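Local coordinates for protein NADH dehydrogenase, putative (PDB 5JWC) that probably oxidises NADH through its bound FAD and passes the electrons to ubiquinone, as a type II NADH dehydrogenase of the malaria parasite, at residues Q243-S246 against D247-E251; Q306-L309 against K310-P313; L496-W499 against K500-F503. All coordinates share one frame; numbering follows the deposited sequence.

In the fold
Along the chain the three sites follow in series, each closing before the next opens. Contact 1 (243-251) lies on helix 243-255 of the beta-alpha-beta unit with strands 227-232 and 259-262 of the five-stranded parallel sheet. Contact 2 (306-313) is the exit of helix 303-309; it shares the pyridine nucleotide-disulphide oxidoreductase region with contact 1 but sits on the opposite side of the chain's centre, about 43 Å away between centres. Contact 3 (496-503), in the NDH2 C-terminal domain, is about 32 Å from contact 1 and 39 Å from contact 2, centre to centre. None touches another: two belong to what is probably the dinucleotide-binding part, the third to a detergent-binding helical region at the subunit interface.

Contact 1. Residues Q243-S246 against D247-E251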
loop_
_atom_site.group_PDB
_atom_site.type_symbol
_atom_site.label_atom_id
_atom_site.label_comp_id
_atom_site.label_asym_id
_atom_site.label_seq_id
_atom_site.Cartn_x
_atom_site.Cartn_y
_atom_site.Cartn_z
ATOM N N GLN A 243 36.124 3.752 -12.934
ATOM C CA GLN A 243 36.400 2.418 -13.426
ATOM C C GLN A 243 36.569 1.445 -12.273
ATOM O O GLN A 243 36.117 0.306 -12.351
ATOM C CB GLN A 243 37.643 2.431 -14.332
ATOM C CG GLN A 243 37.962 1.079 -14.976
ATOM C CD GLN A 243 36.821 0.554 -15.853
ATOM O OE1 GLN A 243 36.318 1.256 -16.735
ATOM N NE2 GLN A 243 36.399 -0.679 -15.596
ATOM N N ASN A 244 37.196 1.886 -11.190
ATOM C CA ASN A 244 37.343 1.033 -10.016
ATOM C C ASN A 244 35.980 0.681 -9.398
ATOM O O ASN A 244 35.777 -0.445 -8.924
ATOM C CB ASN A 244 38.237 1.699 -8.960
ATOM C CG ASN A 244 39.717 1.491 -9.238
ATOM O OD1 ASN A 244 40.104 0.511 -9.864
ATOM N ND2 ASN A 244 40.548 2.403 -8.757
ATOM N N ILE A 245 35.055 1.644 -9.388
ATOM C CA ILE A 245 33.710 1.369 -8.880
ATOM C C ILE A 245 32.983 0.378 -9.794
ATOM O O ILE A 245 32.361 -0.575 -9.313
ATOM C CB ILE A 245 32.889 2.669 -8.697
ATOM C CG1 ILE A 245 33.342 3.352 -7.400
ATOM C CG2 ILE A 245 31.363 2.364 -8.629
ATOM C CD1 ILE A 245 32.790 4.730 -7.181
ATOM N N SER A 246 33.075 0.578 -11.106
ATOM C CA SER A 246 32.483 -0.368 -12.059
ATOM C C SER A 246 33.015 -1.794 -11.884
ATOM O O SER A 246 32.240 -2.758 -11.882
ATOM C CB SER A 246 32.730 0.091 -13.497
ATOM O OG SER A 246 32.086 1.319 -13.739
ATOM N N ASP A 247 34.324 -1.940 -11.712
ATOM C CA ASP A 247 34.901 -3.281 -11.549
ATOM C C ASP A 247 34.456 -3.906 -10.231
ATOM O O ASP A 247 34.162 -5.096 -10.167
ATOM C CB ASP A 247 36.434 -3.261 -11.586
ATOM C CG ASP A 247 36.994 -2.713 -12.876
ATOM O OD1 ASP A 247 36.332 -2.817 -13.927
ATOM O OD2 ASP A 247 38.131 -2.190 -12.832
ATOM N N PHE A 248 34.467 -3.113 -9.165
ATOM C CA PHE A 248 34.039 -3.601 -7.854
ATOM C C PHE A 248 32.565 -4.030 -7.867
ATOM O O PHE A 248 32.197 -5.037 -7.248
ATOM C CB PHE A 248 34.268 -2.539 -6.779
ATOM C CG PHE A 248 33.755 -2.926 -5.426
ATOM C CD1 PHE A 248 34.187 -4.090 -4.812
ATOM C CD2 PHE A 248 32.844 -2.121 -4.761
ATOM C CE1 PHE A 248 33.710 -4.443 -3.560
ATOM C CE2 PHE A 248 32.373 -2.462 -3.517
ATOM C CZ PHE A 248 32.797 -3.625 -2.912
ATOM N N THR A 249 31.737 -3.284 -8.593
ATOM C CA THR A 249 30.320 -3.618 -8.724
ATOM C C THR A 249 30.105 -4.949 -9.456
ATOM O O THR A 249 29.332 -5.796 -8.988
ATOM C CB THR A 249 29.537 -2.489 -9.447
ATOM O OG1 THR A 249 29.691 -1.263 -8.718
ATOM C CG2 THR A 249 28.068 -2.829 -9.530
ATOM N N LYS A 250 30.787 -5.135 -10.591
ATOM C CA LYS A 250 30.689 -6.382 -11.357
ATOM C C LYS A 250 31.166 -7.566 -10.518
ATOM O O LYS A 250 30.594 -8.657 -10.554
ATOM C CB LYS A 250 31.536 -6.309 -12.639
ATOM C CG LYS A 250 31.671 -7.662 -13.358
ATOM C CD LYS A 250 32.159 -7.508 -14.800
ATOM C CE LYS A 250 31.339 -6.523 -15.608
ATOM N NZ LYS A 250 31.887 -6.391 -16.994
ATOM N N GLU A 251 32.237 -7.338 -9.771
ATOM C CA GLU A 251 32.789 -8.352 -8.895
ATOM C C GLU A 251 31.838 -8.695 -7.748
ATOM O O GLU A 251 31.685 -9.865 -7.387
ATOM C CB GLU A 251 34.136 -7.875 -8.379
ATOM C CG GLU A 251 34.733 -8.649 -7.242
ATOM C CD GLU A 251 36.031 -8.000 -6.786
ATOM O OE1 GLU A 251 36.212 -7.787 -5.561
ATOM O OE2 GLU A 251 36.853 -7.674 -7.680
#
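Gln243 and Asp247 meet one turn apart in a local i to i+4 contact in the first turns of helix 243-255, the helix between strands 227-232 and 259-262. Gln243 NE2 donates to Asp247 OD1 at 2.7 Å, with an N-H...acceptor angle of 133°, so the bond is short but bent. The oxygen lies in the amide plane of Gln243, whereas the amide nitrogen comes from above the carboxylate plane. With CG trans to the backbone N (chi1 -176°) and a bend at chi2, the glutamine chain brings NE2 to the carboxylate, the two flat groups 44° apart; its OE1 is held by Asn236. Two residues further along, Thr249 OG1 reaches Ile245 O at 2.8 Å from above the carbonyl plane, while Thr249 N bonds the same oxygen at 2.9 Å; two donors therefore grip one carbonyl. Backbone bonds from Phe248 N to Asn244 O (3.0 Å) and from Lys250 N to Ser246 O (3.1 Å) continue the helical pattern. Ser246 OG bonds Leu237 O and Lys250 NZ bonds Asn235 O, tying the helix to the preceding loop, while Ile245 and Phe248 pack on Val470 of strand 468-473. The placement is that of the crossover helix in a Rossmann-like beta-alpha-beta unit.

Contact 2. Residues Q306-L309 against K310-P313; sequences QKFL and KTIP
Thr311 grips Phe308 O twice. Its hydroxyl OG1 donates to that oxygen at 2.8 Å and its backbone N at 3.1 Å, the latter with an N-H...acceptor angle of 152°. Both donors come from the same face of the carbonyl plane, the hydroxyl only modestly tilted from it and the amide well above. The hydroxyl gets there because OG1 sits between the backbone N and the carbonyl carbon (chi1 78°), which turns it back toward the helix and carries CG2 alongside Lys307 O at 3.2 Å. Ile312 N then bonds Leu309 O at 3.0 Å, closing a type I turn from Leu309 to Ile312. The bond from Lys310 N to Lys307 O is weak and long, and Lys310 CG lies against Gln306 O.

Outward from these bonds, Ile312 CD1 rests over one face of the Phe308 ring, 3.8 Å from its centroid and 20° off the normal, a CH-pi contact displaced toward the rim; the nearest ring atom is CZ, 3.6 Å from CD1. The Phe308 ring also touches Val108 and Leu321, and Ile312 packs on Val329 and Ile332, so the pair joins the helix exit to neighbouring strands and loops. Within the turn, Thr311 O accepts from Tyr110 OH. Successive i to i+3 bonds, with a type I turn last, are typical of a helix C-terminus tightening as it passes into a loop.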
loop_
_atom_site.group_PDB
_atom_site.type_symbol
_atom_site.label_atom_id
_atom_site.label_comp_id
_atom_site.label_asym_id
_atom_site.label_seq_id
_atom_site.Cartn_x
_atom_site.Cartn_y
_atom_site.Cartn_z
ATOM N N GLN A 306 6.190 17.810 -26.477
ATOM C CA GLN A 306 6.151 17.554 -27.917
ATOM C C GLN A 306 5.185 18.499 -28.623
ATOM O O GLN A 306 5.499 19.016 -29.698
ATOM C CB GLN A 306 5.743 16.111 -28.199
ATOM C CG GLN A 306 6.783 15.067 -27.816
ATOM C CD GLN A 306 6.336 13.664 -28.185
ATOM O OE1 GLN A 306 6.053 13.384 -29.348
ATOM N NE2 GLN A 306 6.268 12.770 -27.192
ATOM N N LYS A 307 4.010 18.714 -28.023
ATOM C CA LYS A 307 3.006 19.604 -28.610
ATOM C C LYS A 307 3.348 21.076 -28.433
ATOM O O LYS A 307 3.114 21.875 -29.336
ATOM C CB LYS A 307 1.610 19.331 -28.043
ATOM C CG LYS A 307 1.003 18.038 -28.535
ATOM C CD LYS A 307 -0.512 18.035 -28.359
ATOM C CE LYS A 307 -0.926 17.801 -26.922
ATOM N NZ LYS A 307 -2.360 17.391 -26.824
ATOM N N PHE A 308 3.873 21.441 -27.268
ATOM C CA PHE A 308 4.259 22.817 -27.008
ATOM C C PHE A 308 5.355 23.265 -27.975
ATOM O O PHE A 308 5.373 24.411 -28.444
ATOM C CB PHE A 308 4.730 22.937 -25.561
ATOM C CG PHE A 308 5.150 24.306 -25.150
ATOM C CD1 PHE A 308 4.370 25.415 -25.446
ATOM C CD2 PHE A 308 6.318 24.486 -24.415
ATOM C CE1 PHE A 308 4.755 26.682 -25.034
ATOM C CE2 PHE A 308 6.711 25.755 -24.006
ATOM C CZ PHE A 308 5.924 26.853 -24.318
ATOM N N LEU A 309 6.272 22.355 -28.275
ATOM C CA LEU A 309 7.417 22.699 -29.116
ATOM C C LEU A 309 6.958 23.161 -30.508
ATOM O O LEU A 309 7.472 24.152 -31.042
ATOM C CB LEU A 309 8.372 21.501 -29.219
ATOM C CG LEU A 309 9.349 21.442 -28.043
ATOM C CD1 LEU A 309 10.177 20.168 -28.053
ATOM C CD2 LEU A 309 10.261 22.663 -28.051
ATOM N N LYS A 310 5.968 22.467 -31.065
ATOM C CA LYS A 310 5.504 22.743 -32.421
ATOM C C LYS A 310 4.745 24.057 -32.559
ATOM O O LYS A 310 4.457 24.500 -33.668
ATOM C CB LYS A 310 4.656 21.578 -32.912
ATOM C CG LYS A 310 5.428 20.286 -32.855
ATOM C CD LYS A 310 4.685 19.128 -33.454
ATOM C CE LYS A 310 5.636 17.943 -33.634
ATOM N NZ LYS A 310 5.039 16.808 -34.401
ATOM N N THR A 311 4.453 24.692 -31.432
ATOM C CA THR A 311 3.755 25.965 -31.428
ATOM C C THR A 311 4.732 27.121 -31.268
ATOM O O THR A 311 4.334 28.285 -31.277
ATOM C CB THR A 311 2.699 26.038 -30.294
ATOM O OG1 THR A 311 3.347 26.303 -29.043
ATOM C CG2 THR A 311 1.908 24.742 -30.196
ATOM N N ILE A 312 6.009 26.798 -31.092
ATOM C CA ILE A 312 7.057 27.813 -31.018
ATOM C C ILE A 312 7.880 27.746 -32.298
ATOM O O ILE A 312 8.598 26.766 -32.531
ATOM C CB ILE A 312 7.968 27.616 -29.789
ATOM C CG1 ILE A 312 7.131 27.415 -28.525
ATOM C CG2 ILE A 312 8.892 28.793 -29.613
ATOM C CD1 ILE A 312 7.965 27.058 -27.320
ATOM N N PRO A 313 7.750 28.777 -33.151
ATOM C CA PRO A 313 8.374 28.728 -34.481
ATOM C C PRO A 313 9.870 28.430 -34.426
ATOM O O PRO A 313 10.298 27.429 -35.004
ATOM C CB PRO A 313 8.090 30.126 -35.061
ATOM C CG PRO A 313 7.718 30.982 -33.879
ATOM C CD PRO A 313 7.061 30.055 -32.903
#

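Contact 3. Residues L496-W499 against K500-F503. With TRT (fragment of triton X-100), chain H; TRT (fragment of triton X-100), chain T.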
loop_
_atom_site.group_PDB
_atom_site.type_symbol
_atom_site.label_atom_id
_atom_site.label_comp_id
_atom_site.label_asym_id
_atom_site.label_seq_id
_atom_site.Cartn_x
_atom_site.Cartn_y
_atom_site.Cartn_z
ATOM N N LEU A 496 16.238 13.759 2.577
ATOM C CA LEU A 496 14.785 13.676 2.697
ATOM C C LEU A 496 14.194 15.066 3.044
ATOM O O LEU A 496 14.834 15.855 3.716
ATOM C CB LEU A 496 14.410 12.620 3.741
ATOM C CG LEU A 496 14.664 11.177 3.308
ATOM C CD1 LEU A 496 14.462 10.224 4.489
ATOM C CD2 LEU A 496 13.756 10.784 2.110
ATOM N N LEU A 497 12.989 15.360 2.562
ATOM C CA LEU A 497 12.474 16.741 2.600
ATOM C C LEU A 497 11.514 17.052 3.752
ATOM O O LEU A 497 10.933 18.142 3.795
ATOM C CB LEU A 497 11.795 17.061 1.273
ATOM C CG LEU A 497 12.803 16.972 0.116
ATOM C CD1 LEU A 497 12.093 17.142 -1.195
ATOM C CD2 LEU A 497 13.882 18.055 0.276
ATOM N N SER A 498 11.336 16.109 4.679
ATOM C CA SER A 498 10.512 16.369 5.858
ATOM C C SER A 498 10.942 15.482 7.015
ATOM O O SER A 498 11.539 14.424 6.803
ATOM C CB SER A 498 9.030 16.139 5.562
ATOM O OG SER A 498 8.774 14.760 5.392
ATOM N N TRP A 499 10.623 15.910 8.232
ATOM C CA TRP A 499 10.869 15.092 9.416
ATOM C C TRP A 499 10.022 13.821 9.423
ATOM O O TRP A 499 10.470 12.795 9.915
ATOM C CB TRP A 499 10.616 15.915 10.685
ATOM C CG TRP A 499 11.652 16.978 10.864
ATOM C CD1 TRP A 499 11.490 18.330 10.700
ATOM C CD2 TRP A 499 13.034 16.775 11.182
ATOM N NE1 TRP A 499 12.683 18.974 10.924
ATOM C CE2 TRP A 499 13.645 18.041 11.226
ATOM C CE3 TRP A 499 13.807 15.642 11.459
ATOM C CZ2 TRP A 499 14.994 18.208 11.523
ATOM C CZ3 TRP A 499 15.147 15.809 11.755
ATOM C CH2 TRP A 499 15.728 17.083 11.780
ATOM N N LYS A 500 8.805 13.890 8.888
ATOM C CA LYS A 500 7.964 12.704 8.733
ATOM C C LYS A 500 8.717 11.604 7.954
ATOM O O LYS A 500 8.785 10.455 8.379
ATOM C CB LYS A 500 6.648 13.070 8.007
ATOM C CG LYS A 500 5.667 11.901 7.801
ATOM C CD LYS A 500 5.918 11.152 6.480
ATOM C CE LYS A 500 5.756 12.075 5.261
ATOM N NZ LYS A 500 6.167 11.387 3.987
ATOM N N SER A 501 9.273 11.966 6.806
ATOM C CA SER A 501 9.976 10.986 5.985
ATOM C C SER A 501 11.217 10.450 6.699
ATOM O O SER A 501 11.551 9.277 6.566
ATOM C CB SER A 501 10.355 11.597 4.647
ATOM O OG SER A 501 9.178 11.863 3.903
ATOM N N ARG A 502 11.896 11.312 7.441
ATOM C CA ARG A 502 13.087 10.907 8.180
ATOM C C ARG A 502 12.717 9.938 9.293
ATOM O O ARG A 502 13.444 8.975 9.568
ATOM C CB ARG A 502 13.804 12.131 8.765
ATOM C CG ARG A 502 14.445 12.998 7.703
ATOM C CD ARG A 502 15.070 14.270 8.276
ATOM N NE ARG A 502 15.562 15.114 7.187
ATOM C CZ ARG A 502 15.787 16.423 7.275
ATOM N NH1 ARG A 502 15.586 17.069 8.415
ATOM N NH2 ARG A 502 16.236 17.083 6.214
ATOM N N PHE A 503 11.591 10.221 9.943
ATOM C CA PHE A 503 11.031 9.334 10.955
ATOM C C PHE A 503 10.836 7.936 10.348
ATOM O O PHE A 503 11.352 6.938 10.850
ATOM C CB PHE A 503 9.694 9.905 11.468
ATOM C CG PHE A 503 8.965 8.994 12.420
ATOM C CD1 PHE A 503 9.292 8.973 13.759
ATOM C CD2 PHE A 503 7.961 8.144 11.964
ATOM C CE1 PHE A 503 8.621 8.128 14.644
ATOM C CE2 PHE A 503 7.287 7.302 12.842
ATOM C CZ PHE A 503 7.626 7.296 14.183
HETATM C C25 TRT H . 11.551 21.196 8.135
HETATM O O24 TRT H . 12.824 20.782 7.690
HETATM C C23 TRT H . 12.839 19.586 6.905
HETATM C C22 TRT H . 13.741 19.808 5.714
HETATM O O21 TRT H . 15.156 19.842 6.128
HETATM C C20 TRT H . 16.033 20.168 5.064
HETATM C C19 TRT H . 17.445 20.466 5.587
HETATM O O18 TRT H . 17.931 19.332 6.351
HETATM C C17 TRT H . 19.347 19.270 6.491
HETATM C C16 TRT H . 19.696 18.623 7.875
HETATM O O15 TRT H . 18.846 17.446 8.025
HETATM C C12 TRT H . 19.105 16.603 9.163
HETATM C C13 TRT H . 19.909 17.068 10.231
HETATM C C14 TRT H . 20.151 16.237 11.323
HETATM C C11 TRT H . 18.557 15.318 9.210
HETATM C C10 TRT H . 18.796 14.483 10.314
HETATM C C9 TRT H . 19.592 14.954 11.374
HETATM C C6 TRT H . 19.878 14.043 12.565
HETATM C C8 TRT H . 19.316 14.697 13.837
HETATM C C7 TRT H . 19.160 12.707 12.352
HETATM C C5 TRT H . 21.435 13.851 12.787
HETATM C C1 TRT H . 22.421 13.234 11.695
HETATM C C2 TRT H . 22.594 11.732 11.955
HETATM C C4 TRT H . 22.043 13.420 10.220
HETATM C C3 TRT H . 23.766 13.922 11.881
HETATM O O21 TRT T . 7.540 18.314 12.516
HETATM C C20 TRT T . 6.579 18.048 13.522
HETATM C C19 TRT T . 7.251 17.468 14.773
HETATM O O18 TRT T . 7.866 16.175 14.488
HETATM C C17 TRT T . 9.215 16.267 14.050
HETATM C C16 TRT T . 10.080 15.146 14.713
HETATM O O15 TRT T . 11.423 15.328 14.172
HETATM C C12 TRT T . 12.263 14.162 14.151
HETATM C C13 TRT T . 11.824 12.972 13.509
HETATM C C14 TRT T . 12.658 11.853 13.484
HETATM C C11 TRT T . 13.522 14.228 14.750
HETATM C C10 TRT T . 14.358 13.100 14.727
HETATM C C9 TRT T . 13.933 11.930 14.069
HETATM C C6 TRT T . 14.837 10.707 14.116
HETATM C C8 TRT T . 14.668 9.787 12.894
HETATM C C7 TRT T . 16.311 11.089 14.257
HETATM C C5 TRT T . 14.302 10.258 15.531
HETATM C C1 TRT T . 13.702 8.870 15.991
HETATM C C2 TRT T . 12.838 8.071 15.008
HETATM C C4 TRT T . 14.905 8.056 16.468
HETATM C C3 TRT T . 12.790 9.186 17.171
#
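Lys500 stands at the start of helix 499-515, its CB 3.8 Å from Ser498 OG, the N-cap oxygen. Bends at chi2 (-89°) and chi3 fold its chain back, and NZ donates to Ser501 OG, Thr83 O and Asn80 O. Ser501 supplies the capping bond: its N donates to Ser498 OG at 3.2 Å, nearly straight at 165°. Glu84 OE1 is hydrogen-bonded to the hydroxyls of both serines, so one carboxylate joins the cap to strand 83-85.

Arg502 carries the largest part of the contact. Its N bonds Ser498 O, while its side chain, extended from CG to NE, runs past Leu496 to the indole of Trp499. NH1 lies over one face of that ring, 3.4 Å from CZ2, and CZ is 4.5 Å from the centroid of the six-membered ring in a cation-pi contact; the guanidinium stands edge-on, its plane 87° from the indole. The N-H groups of NH2 are shared, in bent bonds, among the ether oxygens O18 (2.8 Å) and O21 (3.0 Å) of the chain H Triton fragment and, weakly, Leu496 O.

Phe503 N bonds Trp499 O at 2.8 Å, and its ring meets Tyr515 of the second subunit. Trp499 CE3 approaches C12 of the chain T fragment at 3.4 Å. The chemistry implies a cationic group covered by indole and ether oxygens, a surface suited to amphipathic molecules and probably membrane-facing.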